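PDB 6K9Z: galactose-1-phosphate uridylyltransferase from Pyrobaculum aerophilum str. IM2, which probably transfers uridylyl groups between UDP-glucose and galactose 1-phosphate, as a zinc-binding enzyme of the type 1 family with a half-barrel fold. Local coordinates for residues M1-K5 against P60-A64; V106-Q110 against Y121-F125. The protein carries 1 engineered substitution. All coordinates share one frame. Residue numbers count along the deposited sequence, not the author numbering.

Both contacts lie in the N-terminal half of the chain, with centres about 24 Å apart, and they share no helix or strand. Contact 1 is peripheral and partly buried. It joins the N-terminal strand 2-5 to a loop through a carboxylate, two bridging waters and two prolines. Contact 2 is buried near the centre of the chain. It packs helix 96-114 on strand 121-128 through aliphatic and aromatic groups, with no hydrogen bond between its segments. Each also reaches the second subunit: Arg4 does so in contact 1, and Leu123 and Phe125 in contact 2, from the side of the strand that faces away from the helix.

Contact 1 (M1-K5 against P60-A64)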
loop_
_atom_site.group_PDB
_atom_site.type_symbol
_atom_site.label_atom_id
_atom_site.label_comp_id
_atom_site.label_asym_id
_atom_site.label_seq_id
_atom_site.Cartn_x
_atom_site.Cartn_y
_atom_site.Cartn_z
ATOM N N MET A 1 -14.864 5.699 -17.737
ATOM C CA MET A 1 -13.685 4.810 -17.558
ATOM C C MET A 1 -12.427 5.541 -18.034
ATOM O O MET A 1 -12.367 5.906 -19.216
ATOM C CB MET A 1 -13.843 3.517 -18.359
ATOM C CG MET A 1 -12.626 2.621 -18.284
ATOM S SD MET A 1 -12.466 1.612 -19.767
ATOM C CE MET A 1 -11.406 0.296 -19.177
ATOM N N GLU A 2 -11.472 5.762 -17.130
ATOM C CA GLU A 2 -10.231 6.497 -17.484
ATOM C C GLU A 2 -9.149 6.277 -16.421
ATOM O O GLU A 2 -9.433 5.653 -15.385
ATOM C CB GLU A 2 -10.520 7.993 -17.575
ATOM C CG GLU A 2 -10.864 8.611 -16.235
ATOM C CD GLU A 2 -12.353 8.772 -15.992
ATOM O OE1 GLU A 2 -13.087 8.950 -16.974
ATOM O OE2 GLU A 2 -12.767 8.714 -14.824
ATOM N N ILE A 3 -7.938 6.754 -16.701
ATOM C CA ILE A 3 -6.847 6.683 -15.689
ATOM C C ILE A 3 -6.663 8.092 -15.118
ATOM O O ILE A 3 -6.250 8.984 -15.881
ATOM C CB ILE A 3 -5.539 6.135 -16.293
ATOM C CG1 ILE A 3 -5.707 4.703 -16.806
ATOM C CG2 ILE A 3 -4.405 6.240 -15.287
ATOM C CD1 ILE A 3 -4.453 4.106 -17.399
ATOM N N ARG A 4 -7.024 8.289 -13.846
ATOM C CA ARG A 4 -6.828 9.597 -13.191
ATOM C C ARG A 4 -5.468 9.637 -12.520
ATOM O O ARG A 4 -4.910 8.585 -12.166
ATOM C CB ARG A 4 -7.999 9.876 -12.236
ATOM C CG ARG A 4 -9.373 9.772 -12.865
ATOM C CD ARG A 4 -10.439 10.224 -11.903
ATOM N NE ARG A 4 -11.730 10.137 -12.499
ATOM C CZ ARG A 4 -12.843 10.614 -11.970
ATOM N NH1 ARG A 4 -12.814 11.276 -10.819
ATOM N NH2 ARG A 4 -13.987 10.458 -12.603
ATOM N N LYS A 5 -4.923 10.840 -12.328
ATOM C CA LYS A 5 -3.601 10.992 -11.692
ATOM C C LYS A 5 -3.736 11.856 -10.443
ATOM O O LYS A 5 -4.390 12.895 -10.478
ATOM C CB LYS A 5 -2.591 11.540 -12.689
ATOM C CG LYS A 5 -1.193 11.653 -12.177
ATOM C CD LYS A 5 -0.303 12.059 -13.312
ATOM C CE LYS A 5 1.049 12.518 -12.860
ATOM N NZ LYS A 5 1.914 12.700 -14.038
ATOM N N PRO A 60 -12.998 4.754 -23.752
ATOM C CA PRO A 60 -13.739 5.963 -24.088
ATOM C C PRO A 60 -12.907 7.234 -23.819
ATOM O O PRO A 60 -11.813 7.185 -23.206
ATOM C CB PRO A 60 -14.975 5.891 -23.189
ATOM C CG PRO A 60 -14.447 5.156 -21.984
ATOM C CD PRO A 60 -13.451 4.147 -22.489
ATOM N N GLU A 61 -13.483 8.364 -24.244
ATOM C CA GLU A 61 -12.938 9.702 -23.918
ATOM C C GLU A 61 -12.894 9.828 -22.391
ATOM O O GLU A 61 -13.870 9.545 -21.694
ATOM C CB GLU A 61 -13.756 10.791 -24.617
ATOM C CG GLU A 61 -13.362 12.198 -24.200
ATOM C CD GLU A 61 -14.117 13.305 -24.923
ATOM O OE1 GLU A 61 -14.365 13.155 -26.148
ATOM O OE2 GLU A 61 -14.469 14.318 -24.260
ATOM N N PRO A 62 -11.730 10.171 -21.803
ATOM C CA PRO A 62 -11.660 10.322 -20.349
ATOM C C PRO A 62 -12.419 11.532 -19.780
ATOM O O PRO A 62 -12.576 12.527 -20.459
ATOM C CB PRO A 62 -10.150 10.371 -20.063
ATOM C CG PRO A 62 -9.476 10.741 -21.360
ATOM C CD PRO A 62 -10.428 10.338 -22.468
ATOM N N THR A 63 -12.940 11.376 -18.562
ATOM C CA THR A 63 -13.575 12.464 -17.759
ATOM C C THR A 63 -12.528 13.542 -17.470
ATOM O O THR A 63 -11.600 13.215 -16.742
ATOM C CB THR A 63 -14.175 11.908 -16.465
ATOM O OG1 THR A 63 -14.865 10.695 -16.792
ATOM C CG2 THR A 63 -15.112 12.877 -15.773
ATOM N N ALA A 64 -12.761 14.773 -17.928
ATOM C CA ALA A 64 -11.781 15.867 -17.755
ATOM C C ALA A 64 -12.247 16.896 -16.716
ATOM O O ALA A 64 -13.419 17.304 -16.759
ATOM C CB ALA A 64 -11.531 16.521 -19.090
HETATM O O HOH W 1 -10.426 6.171 -21.125
HETATM O O HOH W 2 -15.204 7.911 -19.719
#
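Glu2 is the centre of this contact. Its CA-to-CB bond points toward the loop 60-64, and its p chi1 rotamer carries the carboxylate to Thr63. OE1 of Glu2 accepts two hydrogen bonds from Thr63, one from N at 2.9 Å and a very short one from OG1 at 2.5 Å. The m rotamer of Thr63 places OG1 beside its own N, so both donors meet the same oxygen. OE2 of Glu2 turns to Arg4 instead. The Arg4 side chain is m at chi1 and extended beyond it, and its NE lies 2.9 Å from Glu2 OE2 in a salt bridge. Arg4 NH1 also forms a salt bridge with Glu299 of the second subunit. Closer to the backbone, Glu2 CB rests on Pro62 CB at 3.5 Å. Met1 is all trans, and its SD passes Pro60 CD at 3.8 Å before the side chain leads away. Two waters fill the remaining gap. One bridges Met1 O and Pro60 O, and the other bridges Met1 N and Glu61 O. No direct backbone-to-backbone hydrogen bond joins the segments. The loop therefore adds no strand here. It lies against strand 2-5, the middle strand of a small antiparallel sheet between strands 12-15 and 70-71, at the dimer interface.

Contact 2 (V106-Q110 against Y121-F125); sequences VAEAQ and YFLFF
An alpha-helical turn, 106-110, packs on an extended beta strand, 121-125. Their axes run nearly antiparallel, at 162°, and come within 10.2 Å. Val106 lies nearest Phe124 (CA to CA 8.1 Å) and Gln110 nearest Phe122 (6.6 Å). Val106 is t and points toward the strand. Its CG1 sits over the Phe124 ring face in a CH-pi contact, 4.3 Å from the centroid, and 3.7 Å from Phe122 CE1. Ala109 CB approaches Phe122 CE2 at 4.1 Å. Gln110 is t at chi1, and its CB lies 3.7 Å above the Phe122 ring centroid, a second CH-pi contact. Its OE1 is hydrogen-bonded to Gln253 NE2. Phe122 and Phe124 are both t at chi1, with chi2 of -83° and 60°. They alternate with Leu123, which points away. This is helix-on-sheet packing in the half-barrel: helix 96-114 lies against strand 121-128, which runs between antiparallel strands 140-146 and 247-252.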
loop_
_atom_site.group_PDB
_atom_site.type_symbol
_atom_site.label_atom_id
_atom_site.label_comp_id
_atom_site.label_asym_id
_atom_site.label_seq_id
_atom_site.Cartn_x
_atom_site.Cartn_y
_atom_site.Cartn_z
ATOM N N VAL A 106 3.697 -16.317 -20.559
ATOM C CA VAL A 106 3.701 -14.887 -20.133
ATOM C C VAL A 106 4.760 -14.132 -20.942
ATOM O O VAL A 106 4.445 -13.040 -21.462
ATOM C CB VAL A 106 3.907 -14.739 -18.629
ATOM C CG1 VAL A 106 4.100 -13.294 -18.219
ATOM C CG2 VAL A 106 2.748 -15.358 -17.880
ATOM N N ALA A 107 5.928 -14.732 -21.144
ATOM C CA ALA A 107 6.963 -14.067 -21.956
ATOM C C ALA A 107 6.423 -13.859 -23.397
ATOM O O ALA A 107 6.694 -12.807 -23.978
ATOM C CB ALA A 107 8.244 -14.847 -21.900
ATOM N N GLU A 108 5.753 -14.861 -23.981
ATOM C CA GLU A 108 5.283 -14.749 -25.385
ATOM C C GLU A 108 4.296 -13.586 -25.463
ATOM O O GLU A 108 4.372 -12.814 -26.426
ATOM C CB GLU A 108 4.657 -16.050 -25.902
ATOM C CG GLU A 108 5.688 -17.145 -26.070
ATOM C CD GLU A 108 5.163 -18.536 -26.417
ATOM O OE1 GLU A 108 3.922 -18.807 -26.222
ATOM O OE2 GLU A 108 6.000 -19.358 -26.865
ATOM N N ALA A 109 3.418 -13.472 -24.465
ATOM C CA ALA A 109 2.425 -12.373 -24.370
ATOM C C ALA A 109 3.202 -11.053 -24.329
ATOM O O ALA A 109 2.763 -10.091 -25.011
ATOM C CB ALA A 109 1.530 -12.532 -23.171
ATOM N N GLN A 110 4.299 -10.980 -23.550
ATOM C CA GLN A 110 5.054 -9.710 -23.460
ATOM C C GLN A 110 5.689 -9.394 -24.811
ATOM O O GLN A 110 5.770 -8.204 -25.154
ATOM C CB GLN A 110 6.097 -9.770 -22.342
ATOM C CG GLN A 110 6.882 -8.477 -22.220
ATOM C CD GLN A 110 7.731 -8.461 -20.979
ATOM O OE1 GLN A 110 7.330 -9.033 -19.956
ATOM N NE2 GLN A 110 8.887 -7.809 -21.052
ATOM N N TYR A 121 4.066 -0.485 -20.396
ATOM C CA TYR A 121 4.452 -1.377 -19.279
ATOM C C TYR A 121 3.678 -2.691 -19.351
ATOM O O TYR A 121 2.470 -2.703 -19.637
ATOM C CB TYR A 121 4.280 -0.673 -17.922
ATOM C CG TYR A 121 5.193 -1.301 -16.915
ATOM C CD1 TYR A 121 6.508 -0.900 -16.804
ATOM C CD2 TYR A 121 4.737 -2.347 -16.103
ATOM C CE1 TYR A 121 7.365 -1.514 -15.909
ATOM C CE2 TYR A 121 5.596 -2.978 -15.215
ATOM C CZ TYR A 121 6.913 -2.587 -15.156
ATOM O OH TYR A 121 7.790 -3.166 -14.297
ATOM N N PHE A 122 4.379 -3.768 -19.027
ATOM C CA PHE A 122 3.797 -5.113 -18.885
ATOM C C PHE A 122 3.922 -5.462 -17.403
ATOM O O PHE A 122 5.045 -5.752 -16.946
ATOM C CB PHE A 122 4.505 -6.084 -19.827
ATOM C CG PHE A 122 3.914 -7.476 -19.859
ATOM C CD1 PHE A 122 4.262 -8.406 -18.886
ATOM C CD2 PHE A 122 3.117 -7.874 -20.928
ATOM C CE1 PHE A 122 3.785 -9.713 -18.968
ATOM C CE2 PHE A 122 2.678 -9.187 -21.022
ATOM C CZ PHE A 122 3.045 -10.121 -20.050
ATOM N N LEU A 123 2.803 -5.448 -16.670
ATOM C CA LEU A 123 2.794 -5.729 -15.223
ATOM C C LEU A 123 2.201 -7.136 -15.000
ATOM O O LEU A 123 0.969 -7.307 -15.175
ATOM C CB LEU A 123 1.965 -4.697 -14.458
ATOM C CG LEU A 123 1.910 -4.938 -12.939
ATOM C CD1 LEU A 123 3.278 -4.686 -12.295
ATOM C CD2 LEU A 123 0.866 -4.049 -12.286
ATOM N N PHE A 124 3.030 -8.087 -14.572
ATOM C CA PHE A 124 2.608 -9.457 -14.177
ATOM C C PHE A 124 2.541 -9.523 -12.648
ATOM O O PHE A 124 3.544 -9.149 -11.997
ATOM C CB PHE A 124 3.628 -10.447 -14.741
ATOM C CG PHE A 124 3.407 -11.873 -14.352
ATOM C CD1 PHE A 124 2.247 -12.510 -14.674
ATOM C CD2 PHE A 124 4.417 -12.625 -13.777
ATOM C CE1 PHE A 124 2.013 -13.809 -14.301
ATOM C CE2 PHE A 124 4.207 -13.962 -13.441
ATOM C CZ PHE A 124 2.989 -14.550 -13.695
ATOM N N PHE A 125 1.431 -9.985 -12.085
ATOM C CA PHE A 125 1.295 -10.089 -10.619
ATOM C C PHE A 125 0.400 -11.263 -10.272
ATOM O O PHE A 125 -0.303 -11.773 -11.135
ATOM C CB PHE A 125 0.823 -8.787 -9.970
ATOM C CG PHE A 125 -0.552 -8.342 -10.343
ATOM C CD1 PHE A 125 -0.765 -7.650 -11.523
ATOM C CD2 PHE A 125 -1.636 -8.644 -9.528
ATOM C CE1 PHE A 125 -2.034 -7.200 -11.849
ATOM C CE2 PHE A 125 -2.908 -8.234 -9.871
ATOM C CZ PHE A 125 -3.120 -7.519 -11.034
#